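Local coordinates for uncharacterized protein (PDB 3RD4) that is of unknown function but belongs to the DUF2500 family and forms a curled antiparallel sheet that other subunits extend through parallel strand pairing, at residues B[4-9]-B[69-74]; B[10-15]-B[41-46]; B[15-20]-B[35-40]; B[52-57]-B[77-82]. One frame throughout, in Å; residues are numbered along the deposited sequence.

Contact 1: B[4-9]-B[69-74]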
# COMPACT_ATOMS: atom_id res chain seq x y z
N VAL B 4 -26.63 -3.24 -4.13
CA VAL B 4 -25.87 -2.44 -5.07
C VAL B 4 -26.19 -0.96 -4.95
O VAL B 4 -27.26 -0.52 -5.35
CB VAL B 4 -26.16 -2.90 -6.53
CG1 VAL B 4 -27.64 -3.05 -6.73
CG2 VAL B 4 -25.60 -1.91 -7.54
N LYS B 5 -25.25 -0.19 -4.38
CA LYS B 5 -25.45 1.25 -4.21
C LYS B 5 -24.96 2.11 -5.38
O LYS B 5 -24.20 1.65 -6.25
CB LYS B 5 -24.75 1.74 -2.92
CG LYS B 5 -25.64 1.86 -1.69
CD LYS B 5 -25.75 0.54 -0.93
CE LYS B 5 -26.67 0.67 0.29
NZ LYS B 5 -26.91 -0.66 0.96
N LEU B 6 -25.43 3.35 -5.40
CA LEU B 6 -25.03 4.31 -6.42
C LEU B 6 -24.13 5.38 -5.79
O LEU B 6 -24.27 5.72 -4.61
CB LEU B 6 -26.24 5.01 -7.04
CG LEU B 6 -25.81 5.99 -8.15
CD1 LEU B 6 -26.04 5.34 -9.51
CD2 LEU B 6 -26.58 7.31 -8.07
N TYR B 7 -23.19 5.89 -6.58
CA TYR B 7 -22.28 6.93 -6.13
C TYR B 7 -22.08 7.92 -7.28
O TYR B 7 -21.47 7.57 -8.29
CB TYR B 7 -20.92 6.36 -5.73
CG TYR B 7 -20.94 5.31 -4.65
CD1 TYR B 7 -20.91 3.95 -4.98
CD2 TYR B 7 -20.96 5.66 -3.30
CE1 TYR B 7 -20.92 2.95 -4.00
CE2 TYR B 7 -20.97 4.67 -2.30
CZ TYR B 7 -20.95 3.32 -2.66
OH TYR B 7 -20.96 2.33 -1.70
N MET B 8 -22.62 9.13 -7.14
CA MET B 8 -22.45 10.16 -8.17
C MET B 8 -20.97 10.50 -8.07
O MET B 8 -20.50 10.98 -7.05
CB MET B 8 -23.31 11.37 -7.85
CG MET B 8 -24.80 11.05 -7.93
SD MET B 8 -25.19 10.26 -9.51
CE MET B 8 -24.54 11.52 -10.67
N VAL B 9 -20.24 10.24 -9.15
CA VAL B 9 -18.81 10.42 -9.10
C VAL B 9 -18.19 11.15 -10.28
O VAL B 9 -18.87 11.57 -11.20
CB VAL B 9 -18.16 9.04 -8.92
CG1 VAL B 9 -18.13 8.28 -10.23
CG2 VAL B 9 -16.80 9.18 -8.33
N LYS B 69 -17.96 12.33 -15.81
CA LYS B 69 -18.78 12.36 -14.60
C LYS B 69 -20.00 11.51 -14.81
O LYS B 69 -20.64 11.57 -15.86
CB LYS B 69 -19.21 13.79 -14.26
CG LYS B 69 -18.05 14.70 -13.94
CD LYS B 69 -18.51 15.96 -13.20
CE LYS B 69 -17.35 16.96 -13.05
NZ LYS B 69 -17.71 18.17 -12.24
N GLY B 70 -20.34 10.69 -13.82
CA GLY B 70 -21.50 9.85 -13.98
C GLY B 70 -21.94 9.09 -12.75
O GLY B 70 -21.61 9.45 -11.62
N ARG B 71 -22.71 8.03 -12.97
CA ARG B 71 -23.18 7.22 -11.88
C ARG B 71 -22.24 6.04 -11.76
O ARG B 71 -21.84 5.46 -12.77
CB ARG B 71 -24.58 6.71 -12.17
CG ARG B 71 -25.62 7.79 -12.22
CD ARG B 71 -26.99 7.20 -12.47
NE ARG B 71 -27.04 6.50 -13.75
CZ ARG B 71 -26.80 7.08 -14.92
NH1 ARG B 71 -26.50 8.38 -14.98
NH2 ARG B 71 -26.87 6.37 -16.03
N LEU B 72 -21.87 5.71 -10.54
CA LEU B 72 -20.99 4.58 -10.31
C LEU B 72 -21.80 3.54 -9.54
O LEU B 72 -22.41 3.86 -8.53
CB LEU B 72 -19.77 5.03 -9.49
CG LEU B 72 -18.97 3.95 -8.77
CD1 LEU B 72 -18.45 2.95 -9.77
CD2 LEU B 72 -17.83 4.58 -8.01
N PHE B 73 -21.85 2.31 -10.03
CA PHE B 73 -22.58 1.27 -9.30
C PHE B 73 -21.57 0.34 -8.66
O PHE B 73 -20.61 -0.11 -9.29
CB PHE B 73 -23.49 0.46 -10.24
CG PHE B 73 -24.57 1.27 -10.91
CD1 PHE B 73 -24.32 1.92 -12.10
CD2 PHE B 73 -25.82 1.40 -10.32
CE1 PHE B 73 -25.31 2.70 -12.71
CE2 PHE B 73 -26.81 2.17 -10.92
CZ PHE B 73 -26.55 2.83 -12.12
N MET B 74 -21.78 0.04 -7.38
CA MET B 74 -20.86 -0.85 -6.69
C MET B 74 -21.63 -1.84 -5.85
O MET B 74 -22.62 -1.49 -5.22
CB MET B 74 -19.93 -0.07 -5.78
CG MET B 74 -18.67 0.47 -6.43
SD MET B 74 -17.74 1.46 -5.25
CE MET B 74 -17.24 0.19 -4.12
O HOH W 1 -22.10 -0.88 -2.00

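Contact 2: B[10-15]-B[41-46]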
# COMPACT_ATOMS: atom_id res chain seq x y z
N GLU B 10 -16.87 11.30 -10.21
CA GLU B 10 -16.07 11.96 -11.24
C GLU B 10 -14.76 11.18 -11.36
O GLU B 10 -14.14 10.84 -10.35
CB GLU B 10 -15.78 13.42 -10.83
CG GLU B 10 -14.70 14.14 -11.64
CD GLU B 10 -14.54 15.62 -11.24
OE1 GLU B 10 -14.49 15.94 -10.02
OE2 GLU B 10 -14.43 16.47 -12.16
N VAL B 11 -14.37 10.88 -12.59
CA VAL B 11 -13.16 10.11 -12.84
C VAL B 11 -11.93 11.00 -12.71
O VAL B 11 -11.74 11.90 -13.51
CB VAL B 11 -13.19 9.49 -14.25
CG1 VAL B 11 -11.96 8.64 -14.45
CG2 VAL B 11 -14.46 8.65 -14.43
N ILE B 12 -11.11 10.74 -11.70
CA ILE B 12 -9.91 11.53 -11.47
C ILE B 12 -8.64 10.90 -12.02
O ILE B 12 -7.82 11.58 -12.61
CB ILE B 12 -9.67 11.76 -9.97
CG1 ILE B 12 -10.57 12.87 -9.46
CG2 ILE B 12 -8.23 12.14 -9.71
CD1 ILE B 12 -12.04 12.55 -9.56
N ASP B 13 -8.46 9.60 -11.82
CA ASP B 13 -7.24 8.94 -12.27
C ASP B 13 -7.48 7.66 -13.06
O ASP B 13 -8.60 7.19 -13.17
CB ASP B 13 -6.37 8.61 -11.05
CG ASP B 13 -4.89 8.77 -11.33
OD1 ASP B 13 -4.42 8.28 -12.39
OD2 ASP B 13 -4.20 9.39 -10.49
N LYS B 14 -6.41 7.09 -13.59
CA LYS B 14 -6.51 5.88 -14.38
C LYS B 14 -5.09 5.35 -14.61
O LYS B 14 -4.24 6.09 -15.09
CB LYS B 14 -7.15 6.21 -15.73
CG LYS B 14 -7.55 5.00 -16.54
CD LYS B 14 -7.78 5.36 -18.02
CE LYS B 14 -8.18 4.10 -18.83
NZ LYS B 14 -8.14 4.23 -20.31
N LYS B 15 -4.83 4.09 -14.27
CA LYS B 15 -3.50 3.51 -14.46
C LYS B 15 -3.52 2.00 -14.53
O LYS B 15 -4.32 1.35 -13.86
CB LYS B 15 -2.55 3.91 -13.33
CG LYS B 15 -2.89 3.29 -11.96
CD LYS B 15 -1.68 3.15 -11.05
CE LYS B 15 -0.94 4.45 -10.91
NZ LYS B 15 0.31 4.25 -10.16
N THR B 41 -9.44 5.80 -10.32
CA THR B 41 -9.81 6.50 -9.09
C THR B 41 -11.06 7.37 -9.28
O THR B 41 -11.05 8.34 -10.05
CB THR B 41 -8.65 7.38 -8.60
OG1 THR B 41 -7.50 6.56 -8.35
CG2 THR B 41 -9.03 8.08 -7.31
N PHE B 42 -12.14 7.00 -8.59
CA PHE B 42 -13.39 7.74 -8.65
C PHE B 42 -13.52 8.65 -7.43
O PHE B 42 -13.24 8.22 -6.31
CB PHE B 42 -14.58 6.78 -8.66
CG PHE B 42 -14.61 5.87 -9.84
CD1 PHE B 42 -14.11 4.58 -9.75
CD2 PHE B 42 -15.13 6.30 -11.05
CE1 PHE B 42 -14.13 3.74 -10.85
CE2 PHE B 42 -15.16 5.46 -12.14
CZ PHE B 42 -14.66 4.18 -12.04
N ARG B 43 -13.93 9.90 -7.63
CA ARG B 43 -14.12 10.80 -6.50
C ARG B 43 -15.58 11.21 -6.39
O ARG B 43 -16.16 11.71 -7.35
CB ARG B 43 -13.26 12.05 -6.66
CG ARG B 43 -13.52 13.08 -5.57
CD ARG B 43 -12.53 14.22 -5.65
NE ARG B 43 -11.18 13.79 -5.30
CZ ARG B 43 -10.11 14.03 -6.05
NH1 ARG B 43 -10.22 14.70 -7.18
NH2 ARG B 43 -8.92 13.59 -5.66
N LEU B 44 -16.19 10.99 -5.22
CA LEU B 44 -17.60 11.36 -5.01
C LEU B 44 -17.82 12.83 -5.34
O LEU B 44 -17.14 13.71 -4.81
CB LEU B 44 -18.03 11.10 -3.57
CG LEU B 44 -18.69 9.76 -3.25
CD1 LEU B 44 -20.11 9.73 -3.78
CD2 LEU B 44 -17.87 8.65 -3.85
N THR B 45 -18.78 13.08 -6.23
CA THR B 45 -19.10 14.42 -6.68
C THR B 45 -20.07 15.10 -5.70
O THR B 45 -20.43 16.27 -5.87
CB THR B 45 -19.72 14.38 -8.09
OG1 THR B 45 -19.68 15.68 -8.67
CG2 THR B 45 -21.18 13.91 -8.01
N THR B 46 -20.48 14.36 -4.68
CA THR B 46 -21.38 14.89 -3.66
C THR B 46 -20.68 15.91 -2.77
O THR B 46 -20.63 17.11 -3.09
CB THR B 46 -21.94 13.77 -2.75
OG1 THR B 46 -20.86 12.99 -2.23
CG2 THR B 46 -22.87 12.86 -3.54

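Contact 3: B[15-20]-B[35-40]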
# COMPACT_ATOMS: atom_id res chain seq x y z
N LYS B 15 -4.83 4.09 -14.27
CA LYS B 15 -3.50 3.51 -14.46
C LYS B 15 -3.52 2.00 -14.53
O LYS B 15 -4.32 1.35 -13.86
CB LYS B 15 -2.55 3.91 -13.33
CG LYS B 15 -2.89 3.29 -11.96
CD LYS B 15 -1.68 3.15 -11.05
CE LYS B 15 -0.94 4.45 -10.91
NZ LYS B 15 0.31 4.25 -10.16
N GLU B 16 -2.62 1.44 -15.34
CA GLU B 16 -2.51 -0.01 -15.47
C GLU B 16 -1.36 -0.48 -14.57
O GLU B 16 -0.30 0.14 -14.52
CB GLU B 16 -2.23 -0.39 -16.91
CG GLU B 16 -2.80 -1.75 -17.26
CD GLU B 16 -2.48 -2.18 -18.69
OE1 GLU B 16 -2.59 -1.34 -19.62
OE2 GLU B 16 -2.13 -3.38 -18.87
N ILE B 17 -1.56 -1.58 -13.84
CA ILE B 17 -0.53 -2.10 -12.96
C ILE B 17 -0.16 -3.55 -13.28
O ILE B 17 -0.92 -4.47 -12.93
CB ILE B 17 -0.98 -2.05 -11.51
CG1 ILE B 17 -1.45 -0.65 -11.18
CG2 ILE B 17 0.15 -2.50 -10.61
CD1 ILE B 17 -2.04 -0.51 -9.78
N ALA B 18 0.97 -3.76 -13.95
CA ALA B 18 1.41 -5.12 -14.27
C ALA B 18 2.31 -5.55 -13.12
O ALA B 18 3.41 -5.05 -12.99
CB ALA B 18 2.17 -5.14 -15.60
N ALA B 19 1.85 -6.45 -12.27
CA ALA B 19 2.69 -6.86 -11.14
C ALA B 19 3.11 -8.33 -11.07
O ALA B 19 2.28 -9.23 -11.16
CB ALA B 19 2.02 -6.47 -9.85
N ASN B 20 4.42 -8.55 -10.89
CA ASN B 20 4.96 -9.91 -10.74
C ASN B 20 4.42 -10.45 -9.43
O ASN B 20 4.58 -9.82 -8.39
CB ASN B 20 6.49 -9.90 -10.64
CG ASN B 20 7.17 -9.75 -11.98
OD1 ASN B 20 6.59 -10.08 -13.03
ND2 ASN B 20 8.41 -9.26 -11.96
N THR B 35 0.10 -10.66 -12.58
CA THR B 35 -1.27 -10.16 -12.70
C THR B 35 -1.38 -8.74 -13.19
O THR B 35 -0.61 -7.88 -12.78
CB THR B 35 -1.97 -10.18 -11.36
OG1 THR B 35 -1.94 -11.49 -10.82
CG2 THR B 35 -3.40 -9.73 -11.52
N HIS B 36 -2.38 -8.50 -14.04
CA HIS B 36 -2.66 -7.16 -14.55
C HIS B 36 -3.76 -6.52 -13.71
O HIS B 36 -4.68 -7.20 -13.26
CB HIS B 36 -3.13 -7.21 -15.99
CG HIS B 36 -2.03 -7.19 -16.99
ND1 HIS B 36 -1.11 -8.22 -17.11
CD2 HIS B 36 -1.68 -6.26 -17.91
CE1 HIS B 36 -0.25 -7.92 -18.06
NE2 HIS B 36 -0.57 -6.74 -18.57
N TYR B 37 -3.68 -5.21 -13.51
CA TYR B 37 -4.67 -4.51 -12.72
C TYR B 37 -5.06 -3.21 -13.39
O TYR B 37 -4.21 -2.36 -13.67
CB TYR B 37 -4.14 -4.22 -11.32
CG TYR B 37 -3.89 -5.46 -10.48
CD1 TYR B 37 -4.95 -6.23 -10.00
CD2 TYR B 37 -2.59 -5.87 -10.17
CE1 TYR B 37 -4.72 -7.36 -9.23
CE2 TYR B 37 -2.35 -7.00 -9.40
CZ TYR B 37 -3.42 -7.75 -8.93
OH TYR B 37 -3.20 -8.87 -8.17
N TYR B 38 -6.34 -3.04 -13.66
CA TYR B 38 -6.82 -1.84 -14.30
C TYR B 38 -7.54 -1.02 -13.25
O TYR B 38 -8.73 -1.21 -13.01
CB TYR B 38 -7.75 -2.25 -15.42
CG TYR B 38 -7.07 -3.17 -16.38
CD1 TYR B 38 -6.18 -2.68 -17.33
CD2 TYR B 38 -7.29 -4.54 -16.34
CE1 TYR B 38 -5.54 -3.53 -18.23
CE2 TYR B 38 -6.65 -5.40 -17.23
CZ TYR B 38 -5.78 -4.88 -18.17
OH TYR B 38 -5.17 -5.71 -19.09
N GLN B 39 -6.82 -0.11 -12.60
CA GLN B 39 -7.47 0.68 -11.56
C GLN B 39 -7.79 2.10 -11.96
O GLN B 39 -7.01 2.76 -12.63
CB GLN B 39 -6.61 0.72 -10.30
CG GLN B 39 -5.64 1.86 -10.30
CD GLN B 39 -5.03 2.10 -8.95
OE1 GLN B 39 -4.59 3.20 -8.65
NE2 GLN B 39 -4.98 1.06 -8.12
N VAL B 40 -8.96 2.56 -11.56
CA VAL B 40 -9.36 3.92 -11.84
C VAL B 40 -9.82 4.55 -10.53
O VAL B 40 -10.46 3.91 -9.70
CB VAL B 40 -10.49 4.01 -12.94
CG1 VAL B 40 -11.35 2.80 -12.95
CG2 VAL B 40 -11.34 5.23 -12.71

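Contact 4: B[52-57]-B[77-82]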
# COMPACT_ATOMS: atom_id res chain seq x y z
N LEU B 52 -12.75 6.54 -4.40
CA LEU B 52 -12.81 5.10 -4.58
C LEU B 52 -11.70 4.73 -5.54
O LEU B 52 -11.60 5.28 -6.64
CB LEU B 52 -14.16 4.67 -5.17
CG LEU B 52 -15.38 4.53 -4.25
CD1 LEU B 52 -14.95 3.74 -3.04
CD2 LEU B 52 -15.92 5.87 -3.81
N VAL B 53 -10.82 3.83 -5.13
CA VAL B 53 -9.76 3.42 -6.03
C VAL B 53 -9.94 1.94 -6.33
O VAL B 53 -9.26 1.07 -5.78
CB VAL B 53 -8.37 3.69 -5.41
CG1 VAL B 53 -7.35 3.92 -6.53
CG2 VAL B 53 -8.43 4.92 -4.51
N LEU B 54 -10.88 1.67 -7.23
CA LEU B 54 -11.22 0.31 -7.61
C LEU B 54 -10.43 -0.27 -8.78
O LEU B 54 -9.93 0.45 -9.65
CB LEU B 54 -12.71 0.25 -7.97
CG LEU B 54 -13.61 1.30 -7.31
CD1 LEU B 54 -15.00 1.24 -7.90
CD2 LEU B 54 -13.65 1.05 -5.82
N ASN B 55 -10.31 -1.60 -8.78
CA ASN B 55 -9.64 -2.33 -9.85
C ASN B 55 -10.82 -2.86 -10.63
O ASN B 55 -11.70 -3.49 -10.05
CB ASN B 55 -8.81 -3.48 -9.30
CG ASN B 55 -7.77 -3.01 -8.32
OD1 ASN B 55 -6.98 -2.09 -8.62
ND2 ASN B 55 -7.74 -3.63 -7.14
N ILE B 56 -10.86 -2.59 -11.92
CA ILE B 56 -11.98 -3.01 -12.73
C ILE B 56 -11.48 -3.83 -13.91
O ILE B 56 -10.29 -3.83 -14.19
CB ILE B 56 -12.76 -1.77 -13.26
CG1 ILE B 56 -11.86 -0.93 -14.17
CG2 ILE B 56 -13.14 -0.87 -12.11
CD1 ILE B 56 -12.57 0.27 -14.75
N ASP B 57 -12.39 -4.51 -14.59
CA ASP B 57 -12.04 -5.33 -15.75
C ASP B 57 -11.38 -4.52 -16.88
O ASP B 57 -11.57 -3.30 -16.98
CB ASP B 57 -13.29 -6.00 -16.28
CG ASP B 57 -14.41 -5.01 -16.49
OD1 ASP B 57 -14.68 -4.67 -17.67
OD2 ASP B 57 -14.98 -4.57 -15.45
N SER B 77 -17.92 -3.46 -2.17
CA SER B 77 -16.68 -2.75 -2.49
C SER B 77 -16.18 -3.07 -3.90
O SER B 77 -15.16 -2.53 -4.35
CB SER B 77 -15.59 -3.14 -1.49
OG SER B 77 -15.19 -4.48 -1.70
N ARG B 78 -16.91 -3.94 -4.58
CA ARG B 78 -16.56 -4.35 -5.93
C ARG B 78 -17.20 -3.45 -6.98
O ARG B 78 -18.38 -3.11 -6.90
CB ARG B 78 -16.98 -5.81 -6.14
CG ARG B 78 -16.39 -6.45 -7.40
CD ARG B 78 -16.88 -7.89 -7.60
NE ARG B 78 -18.32 -7.98 -7.84
CZ ARG B 78 -18.93 -7.59 -8.96
NH1 ARG B 78 -18.22 -7.08 -9.96
NH2 ARG B 78 -20.25 -7.70 -9.09
N PHE B 79 -16.40 -3.06 -7.97
CA PHE B 79 -16.90 -2.22 -9.06
C PHE B 79 -17.91 -3.02 -9.85
O PHE B 79 -17.70 -4.20 -10.10
CB PHE B 79 -15.74 -1.83 -9.98
CG PHE B 79 -16.18 -1.17 -11.27
CD1 PHE B 79 -16.54 0.17 -11.30
CD2 PHE B 79 -16.18 -1.89 -12.47
CE1 PHE B 79 -16.89 0.79 -12.50
CE2 PHE B 79 -16.53 -1.28 -13.68
CZ PHE B 79 -16.88 0.06 -13.70
N VAL B 80 -19.01 -2.39 -10.27
CA VAL B 80 -20.02 -3.09 -11.06
C VAL B 80 -20.14 -2.46 -12.44
O VAL B 80 -20.18 -3.15 -13.47
CB VAL B 80 -21.42 -3.04 -10.40
CG1 VAL B 80 -22.39 -3.88 -11.21
CG2 VAL B 80 -21.34 -3.54 -8.97
N GLN B 81 -20.19 -1.13 -12.44
CA GLN B 81 -20.31 -0.38 -13.68
C GLN B 81 -20.21 1.11 -13.46
O GLN B 81 -20.43 1.62 -12.36
CB GLN B 81 -21.65 -0.69 -14.36
CG GLN B 81 -21.85 0.07 -15.63
CD GLN B 81 -20.91 -0.39 -16.71
OE1 GLN B 81 -21.07 -1.48 -17.25
NE2 GLN B 81 -19.91 0.43 -17.02
N PHE B 82 -19.88 1.83 -14.53
CA PHE B 82 -19.80 3.27 -14.46
C PHE B 82 -20.54 3.82 -15.64
O PHE B 82 -20.15 3.59 -16.78
CB PHE B 82 -18.35 3.75 -14.51
CG PHE B 82 -18.22 5.24 -14.66
CD1 PHE B 82 -18.77 6.09 -13.72
CD2 PHE B 82 -17.58 5.78 -15.77
CE1 PHE B 82 -18.70 7.47 -13.88
CE2 PHE B 82 -17.50 7.17 -15.95
CZ PHE B 82 -18.06 8.01 -15.00

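Contact 1: B[4-9]-B[69-74]
Lys-5 O is the best-held polar atom here, gripped twice: Met-74 N gives it a well-directed bond of 3.1 Å (165°) in the carbonyl plane, and Phe-73 CA adds a CA-H...O contact at 3.5 Å. Met-74 O is held more loosely, by a weak hydrogen bond from Lys-5 N, a CA-H...O contact from Val-4 (CA to Met-74 O 3.4 Å) and a weakly donating water shared weakly with Tyr-7 OH. Leu-72 and Tyr-7 exchange bonds through both their backbone groups, and Val-9 N meets Gly-70 O at 2.9 Å almost straight, 175°. On one face, Leu-6 has CG anti to its backbone N (chi1 -178°), which carries CD1 over the Phe-73 ring, 3.9 Å from the centroid and toward the rim, a CH-pi contact. The same methyl lies against the aliphatic base of Arg-71, while Met-8 SD runs beside Arg-71 CG, 3.7 Å away. Flexible chains suit this more open face, where the Arg-71 guanidinium is paired with Glu-83. The opposite face is mostly apolar between Tyr-7 and Val-9, with Lys-5 at its exposed end. Met-74 crosses Tyr-7 at about a right angle, its CB at the ring edge 3.6 Å from CE1, and its sulfur sits obliquely to the ring, 4.6 Å from the centroid, a Met-aromatic contact. Val-9 CG1 packs on Leu-72 CB beside Gly-70, and Phe-42, Phe-79 and Leu-54 close over this side. Such regular pairing, hydrogen-bonded and non-hydrogen-bonded in turn, is that of neighbouring antiparallel strands within a five-stranded sheet.

Contact 2: B[10-15]-B[41-46]
Backbone hydrogen bonds make up the framework of this pairing. Glu-10 and Arg-43 form a hydrogen-bonded antiparallel pair, each N-H reaching the other's carbonyl, with Arg-43 N 2.9 Å from Glu-10 O. Farther on, the register slips by one residue. Thr-41 O takes Ile-12 N at 2.9 Å, nearly along the C=O axis, and also a weak, longer bond from Asp-13 N at 3.4 Å. Two residues thus face one, a classic beta bulge, and Thr-41 N returns a bond to Asp-13 O from well above the carbonyl plane. Within the bulge, Asp-13 OD1 accepts Lys-14 N at 2.6 Å through its anti lone pair, a task for which a short carboxylate is well suited. Among apolar contacts, Val-11 and Phe-42 lie side by side on the buried face, with Val-11 CG2 4.0 Å from Phe-42 CE2. On the other face the CB atoms of Asp-13 and Thr-41 meet at 3.6 Å, and the Ile-12 side chain crosses Arg-43 at about a right angle, lying obliquely to the guanidinium. Charge plays a looser part. Glu-10 OE1 stands 5.3 Å from Arg-43 NH1, too far to touch, so any attraction is probably only long-range, whereas Arg-43 NE forms a salt bridge with Asp-51. That bridge ties the pair to strand 50-56, next to 34-44 in the sheet. Val-11 bonds through its backbone to Glu-67 and Met-68 on the other flank, while the Phe-42 ring meets Phe-82 of strand 78-84, the planes about 50° apart.

Contact 3: B[15-20]-B[35-40]
Six backbone hydrogen bonds join 15-20 to 35-40. Lys-15 N meets Gln-39 O at 3.0 Å, nearly along the C=O axis; Ile-17 N reaches Tyr-37 O in its carbonyl plane at 2.8 Å; Ala-19 N points to Thr-35 O at 169°. The return bond from Tyr-37 N to Ile-17 O is bent and weak. Side chains follow this register. Lys-15 and Gln-39 run side by side, their CG atoms 3.5 Å apart, both with CG in the crowded position between backbone N and carbonyl carbon. Ile-17 CD1 lies 3.7 Å from Gln-39 NE2, and Tyr-37 has its own neighbour Thr-35 CG2 over one ring face. This is the far part of the hairpin-like antiparallel pairing of strands 4-20 and 34-44, which 50-56 still flanks at Tyr-38 and Val-40. On the other face, Glu-16 runs extended beside Tyr-38, CD 3.4 Å from CE1, with carboxylate and ring planes 39° apart. Its OE2 lies in the plane of the His-36 ring, at the edge near CD2, while small Ala-18 lets CB sit over a face of that ring. Charges are settled from outside: Glu-16 OE2 bridges to Lys-50, and Lys-15 NZ to Asp-51, both of the second subunit. A strand of that subunit also pairs in parallel with residues 16-19, extending the sheet across the interface, and Arg-22 of the third subunit packs on Ile-17, Tyr-37 and Gln-39.

Contact 4: B[52-57]-B[77-82]
Phe-79 carries this contact between the two outermost strands of the chain's five-stranded sheet, which curls so far that 52-56 and 78-82 cross at 71° with no hydrogen bond between them. The axes stay 6.7 Å apart at their closest, so side chains bridge the gap. Phe-79 has CG anti to its backbone N (chi1 169°), which swings the ring toward Ile-56, whose CG2 methyl lies over one face, offset to the rim, as a CH-pi contact. A beta-branched residue suits this place because it can present a methyl to the ring face. Leu-54 comes at about a right angle from the side, CD1 near the ring's edge and 3.8 Å from Phe-79 CB; the same leucine packs on Met-74, while Leu-72 packs on Phe-79 from the neighbouring strand. Asp-57 is the N-cap of helix 58-61, its OD1 bonded to Ser-60, and its OD2 stands at the ring edge, 4.0 Å from Phe-79 CE2. Beyond Phe-79, Val-80 and Gln-81 together face Phe-73 in a classic beta bulge. That turn of the backbone brings Gln-81 N over the centre of the other Phe-79 ring face, 3.6 Å above its plane.

How the contacts relate
Contact 4 lies about 3 Å from the chain's centre, between centres, and is held mainly by apolar side chains, without hydrogen bonds, because its strands face each other across the curl. Contacts 1, 2 and 3 instead join neighbouring strands by backbone bonds, and all three use strand 4-20. Contact 1 pairs its first part with 69-75, while contacts 2 and 3 share the pairing with 34-44 and meet at Lys-15. Contacts 1 and 2 each have one largely buried apolar face and a mixed, more exposed one; contact 3, at the surface, has the broadest contact with other subunits, seven of its residues being within reach of the second. Phe-73 links contact 1 to contact 4 through backbone bonds.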